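PDB 2AAN: auracyanin-A from Chloroflexus aurantiacus, which binds one copper ion as a blue copper protein and probably serves as a soluble electron acceptor for the membrane-bound alternative complex III. Local coordinates for residues W60-G65 and V109-P114; N85-P88 and N93-A96. All coordinates share one frame; numbering follows the deposited sequence.

Contact 1 (W60-G65 and V109-P114); sequences WILVKG and VTFTAP
Trp60, Leu62, Val109 and Phe111 make a buried, wholly apolar contact between the two sheets of the cupredoxin sandwich, the first pair from strand 61-63 and the residue before it, the second from strand 106-112. The backbones stand well apart, with the CA atoms of Leu62 and Phe111 10.0 Å from each other, and side chains bridge the distance. In Phe111, CG lies between the backbone N and the carbonyl carbon (chi1 66°), and the ring reaches across to two partners: CE2 meets Trp60 CH2 at 3.7 Å, while CE1 lies 3.6 Å from Leu62 CD2. With an alanine here, Leu62 CD2 and the outer carbons of the Trp60 six-membered ring would probably lose their common partner and a gap would open between the sheets. The phenyl ring and the six-membered ring of Trp60 are inclined by only 30°, yet they are slid so far apart, centroids 5.8 Å from each other, that they barely overlap. Nearer the root of the indole, Trp60 CE3 approaches Val109 CG1 at 4.1 Å. Ile47 touches Trp60, Val109 and Phe111, and Tyr121 and Phe32 meet the indole with their own rings. Such an aromatic and aliphatic interior between two sheets is characteristic of the cupredoxin fold, here with the Trp60 side chain about 9 Å from the copper ion.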
loop_
_atom_site.group_PDB
_atom_site.type_symbol
_atom_site.label_atom_id
_atom_site.label_comp_id
_atom_site.label_asym_id
_atom_site.label_seq_id
_atom_site.Cartn_x
_atom_site.Cartn_y
_atom_site.Cartn_z
ATOM N N TRP A 60 -1.349 2.923 -0.645
ATOM C CA TRP A 60 -0.813 1.554 -0.850
ATOM C C TRP A 60 0.547 1.571 -0.226
ATOM O O TRP A 60 1.422 2.257 -0.729
ATOM C CB TRP A 60 -0.699 1.220 -2.332
ATOM C CG TRP A 60 -0.227 -0.172 -2.635
ATOM C CD1 TRP A 60 -1.005 -1.237 -2.911
ATOM C CD2 TRP A 60 1.129 -0.610 -2.787
ATOM N NE1 TRP A 60 -0.224 -2.360 -3.135
ATOM C CE2 TRP A 60 1.092 -1.993 -3.095
ATOM C CE3 TRP A 60 2.365 0.008 -2.649
ATOM C CZ2 TRP A 60 2.243 -2.758 -3.260
ATOM C CZ3 TRP A 60 3.510 -0.755 -2.817
ATOM C CH2 TRP A 60 3.443 -2.114 -3.146
ATOM N N ILE A 61 0.676 0.865 0.893
ATOM C CA ILE A 61 1.896 0.836 1.670
ATOM C C ILE A 61 2.383 -0.610 1.789
ATOM O O ILE A 61 1.666 -1.484 2.284
ATOM C CB ILE A 61 1.666 1.411 3.087
ATOM C CG1 ILE A 61 0.948 2.775 3.047
ATOM C CG2 ILE A 61 2.956 1.475 3.896
ATOM C CD1 ILE A 61 1.601 3.922 2.291
ATOM N N LEU A 62 3.616 -0.838 1.368
ATOM C CA LEU A 62 4.244 -2.143 1.451
ATOM C C LEU A 62 5.059 -2.248 2.694
ATOM O O LEU A 62 5.989 -1.469 2.896
ATOM C CB LEU A 62 5.162 -2.354 0.262
ATOM C CG LEU A 62 5.861 -3.694 0.113
ATOM C CD1 LEU A 62 4.862 -4.831 -0.003
ATOM C CD2 LEU A 62 6.698 -3.658 -1.117
ATOM N N VAL A 63 4.730 -3.206 3.534
ATOM C CA VAL A 63 5.367 -3.241 4.828
ATOM C C VAL A 63 6.148 -4.506 5.023
ATOM O O VAL A 63 5.960 -5.495 4.305
ATOM C CB VAL A 63 4.382 -3.060 5.962
ATOM C CG1 VAL A 63 3.615 -1.746 5.793
ATOM C CG2 VAL A 63 3.482 -4.208 6.013
ATOM N N LYS A 64 7.004 -4.445 6.043
ATOM C CA LYS A 64 7.841 -5.525 6.494
ATOM C C LYS A 64 7.195 -6.033 7.784
ATOM O O LYS A 64 6.830 -5.246 8.651
ATOM C CB LYS A 64 9.241 -4.939 6.754
ATOM C CG LYS A 64 10.390 -5.897 6.866
ATOM C CD LYS A 64 11.745 -5.144 7.035
ATOM C CE LYS A 64 12.932 -6.129 7.188
ATOM N NZ LYS A 64 13.104 -6.640 8.584
ATOM N N GLY A 65 7.010 -7.338 7.900
ATOM C CA GLY A 65 6.506 -7.924 9.145
ATOM C C GLY A 65 5.118 -8.465 8.914
ATOM O O GLY A 65 4.565 -8.365 7.814
ATOM N N VAL A 109 3.978 4.766 -7.103
ATOM C CA VAL A 109 5.246 4.582 -6.391
ATOM C C VAL A 109 6.119 3.574 -7.120
ATOM O O VAL A 109 5.659 2.500 -7.446
ATOM C CB VAL A 109 5.034 4.125 -4.926
ATOM C CG1 VAL A 109 3.976 3.067 -4.835
ATOM C CG2 VAL A 109 6.355 3.607 -4.344
ATOM N N THR A 110 7.374 3.948 -7.406
ATOM C CA THR A 110 8.353 3.032 -7.988
ATOM C C THR A 110 9.316 2.565 -6.904
ATOM O O THR A 110 9.842 3.387 -6.131
ATOM C CB THR A 110 9.147 3.722 -9.138
ATOM O OG1 THR A 110 8.229 4.207 -10.133
ATOM C CG2 THR A 110 10.122 2.796 -9.785
ATOM N N PHE A 111 9.532 1.252 -6.816
ATOM C CA PHE A 111 10.465 0.701 -5.830
ATOM C C PHE A 111 11.178 -0.521 -6.405
ATOM O O PHE A 111 10.778 -1.068 -7.412
ATOM C CB PHE A 111 9.749 0.346 -4.521
ATOM C CG PHE A 111 8.748 -0.787 -4.646
ATOM C CD1 PHE A 111 9.075 -2.082 -4.258
ATOM C CD2 PHE A 111 7.457 -0.546 -5.098
ATOM C CE1 PHE A 111 8.167 -3.111 -4.352
ATOM C CE2 PHE A 111 6.536 -1.579 -5.183
ATOM C CZ PHE A 111 6.885 -2.853 -4.820
ATOM N N THR A 112 12.293 -0.864 -5.791
ATOM C CA THR A 112 13.004 -2.088 -6.085
ATOM C C THR A 112 12.404 -3.180 -5.218
ATOM O O THR A 112 12.363 -3.058 -3.994
ATOM C CB THR A 112 14.486 -1.968 -5.742
ATOM O OG1 THR A 112 15.089 -0.953 -6.571
ATOM C CG2 THR A 112 15.207 -3.315 -5.965
ATOM N N ALA A 113 11.971 -4.269 -5.835
ATOM C CA ALA A 113 11.300 -5.317 -5.067
ATOM C C ALA A 113 12.261 -5.872 -4.056
ATOM O O ALA A 113 13.450 -6.038 -4.374
ATOM C CB ALA A 113 10.847 -6.417 -5.949
ATOM N N PRO A 114 11.777 -6.179 -2.844
ATOM C CA PRO A 114 12.647 -6.700 -1.792
ATOM C C PRO A 114 13.151 -8.125 -2.062
ATOM O O PRO A 114 12.956 -8.665 -3.137
ATOM C CB PRO A 114 11.749 -6.667 -0.562
ATOM C CG PRO A 114 10.360 -6.771 -1.103
ATOM C CD PRO A 114 10.388 -6.010 -2.376
#

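Contact 2 (N85-P88 and N93-A96); sequences NYLP and NIIA
Leu87 CG and Ile94 CG1 both lie anti to the carbonyl carbon of their own residue (chi1 -80° and -66°), and an extended second torsion, 164° in Ile94, carries its CD1 methyl to Leu87 and Pro88. The contact joins the loop after helix 67-80 to strand 94-97, an outermost strand of the five-stranded sheet in this cupredoxin fold. It is an aliphatic meeting of one side chain with two, on the side of the sheet that the helix covers. Ile94 gives the larger part, and both close approaches are made by its CD1 methyl. The two side chains it meets come from consecutive residues, and each crosses the isoleucine obliquely. The backbones are farther apart, the closest CA atoms, those of Pro88 and Ile94, being separated by 9.3 Å. Ile73 of helix 67-80 touches all three side chains, and Ile61 of the adjoining strand touches Leu87 and Ile94, so the contact belongs to the layer between helix and sheet. Farther back in the loop, polar bonds fix the chain: Asn85 ND2 donates to Ser98 O, and Tyr86 O is hydrogen-bonded to Thr124 OG1. On the strand, Ile95 and Ala96 both face Leu62 in a classic beta bulge, just after the residue that bears the contact. The two approaches are ordinary van der Waals distances: Ile94 CD1 lies 4.0 Å from Leu87 CD2 and 4.2 Å from the ring carbon CG of Pro88.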
loop_
_atom_site.group_PDB
_atom_site.type_symbol
_atom_site.label_atom_id
_atom_site.label_comp_id
_atom_site.label_asym_id
_atom_site.label_seq_id
_atom_site.Cartn_x
_atom_site.Cartn_y
_atom_site.Cartn_z
ATOM N N ASN A 85 0.754 11.200 5.457
ATOM C CA ASN A 85 0.222 10.042 4.748
ATOM C C ASN A 85 -0.307 9.016 5.738
ATOM O O ASN A 85 -0.251 7.832 5.474
ATOM C CB ASN A 85 1.314 9.424 3.837
ATOM C CG ASN A 85 0.740 8.554 2.659
ATOM O OD1 ASN A 85 -0.469 8.462 2.436
ATOM N ND2 ASN A 85 1.641 7.931 1.910
ATOM N N TYR A 86 -0.839 9.467 6.876
ATOM C CA TYR A 86 -1.310 8.546 7.914
ATOM C C TYR A 86 -0.265 7.473 8.151
ATOM O O TYR A 86 -0.584 6.288 8.228
ATOM C CB TYR A 86 -2.649 7.915 7.535
ATOM C CG TYR A 86 -3.763 8.934 7.366
ATOM C CD1 TYR A 86 -4.177 9.323 6.113
ATOM C CD2 TYR A 86 -4.386 9.514 8.469
ATOM C CE1 TYR A 86 -5.209 10.250 5.951
ATOM C CE2 TYR A 86 -5.425 10.453 8.318
ATOM C CZ TYR A 86 -5.816 10.812 7.037
ATOM O OH TYR A 86 -6.825 11.738 6.866
ATOM N N LEU A 87 0.988 7.896 8.281
ATOM C CA LEU A 87 2.085 6.953 8.522
ATOM C C LEU A 87 3.051 7.489 9.551
ATOM O O LEU A 87 3.165 8.697 9.730
ATOM C CB LEU A 87 2.865 6.726 7.233
ATOM C CG LEU A 87 2.282 5.761 6.219
ATOM C CD1 LEU A 87 3.199 5.812 5.012
ATOM C CD2 LEU A 87 2.189 4.358 6.769
ATOM N N PRO A 88 3.748 6.582 10.240
ATOM C CA PRO A 88 4.840 7.010 11.118
ATOM C C PRO A 88 6.065 7.478 10.341
ATOM O O PRO A 88 6.357 6.976 9.236
ATOM C CB PRO A 88 5.180 5.747 11.897
ATOM C CG PRO A 88 4.803 4.662 11.007
ATOM C CD PRO A 88 3.595 5.123 10.221
ATOM N N ASN A 93 10.048 -0.415 9.024
ATOM C CA ASN A 93 9.259 -1.529 8.511
ATOM C C ASN A 93 8.356 -1.149 7.329
ATOM O O ASN A 93 7.365 -1.813 7.062
ATOM C CB ASN A 93 8.418 -2.105 9.659
ATOM C CG ASN A 93 9.261 -2.820 10.683
ATOM O OD1 ASN A 93 9.969 -3.745 10.351
ATOM N ND2 ASN A 93 9.183 -2.396 11.924
ATOM N N ILE A 94 8.699 -0.073 6.647
ATOM C CA ILE A 94 8.009 0.371 5.469
ATOM C C ILE A 94 9.006 0.258 4.330
ATOM O O ILE A 94 10.098 0.878 4.350
ATOM C CB ILE A 94 7.432 1.795 5.659
ATOM C CG1 ILE A 94 6.332 1.750 6.735
ATOM C CG2 ILE A 94 6.889 2.376 4.386
ATOM C CD1 ILE A 94 5.960 3.118 7.301
ATOM N N ILE A 95 8.628 -0.521 3.320
ATOM C CA ILE A 95 9.464 -0.738 2.149
ATOM C C ILE A 95 9.196 0.302 1.080
ATOM O O ILE A 95 10.132 0.803 0.416
ATOM C CB ILE A 95 9.259 -2.149 1.580
ATOM C CG1 ILE A 95 9.704 -3.190 2.624
ATOM C CG2 ILE A 95 10.064 -2.314 0.317
ATOM C CD1 ILE A 95 9.304 -4.594 2.315
ATOM N N ALA A 96 7.921 0.597 0.871
ATOM C CA ALA A 96 7.535 1.588 -0.126
ATOM C C ALA A 96 6.188 2.188 0.251
ATOM O O ALA A 96 5.381 1.510 0.915
ATOM C CB ALA A 96 7.486 0.934 -1.503
#

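In the fold
Strand 61-63 ties the two contacts together, and its opposite faces illustrate how a sheet serves two layers. Leu62 points into the sandwich at contact 1, whereas Ile61 turns the other way and packs its CD1 3.7 Å from Leu87 CD1 beside contact 2. Contact 1 is core, drawing on aromatic rings to span the gap between sheets; contact 2 is only partly buried, purely aliphatic, and joins a loop to an edge strand. Between them the backbone supplies the polar bonds that both apolar contacts lack: Leu62 O lies 2.8 Å from Ile95 N, a probable hydrogen bond, and Lys64 N probably bonds Asn93 O likewise.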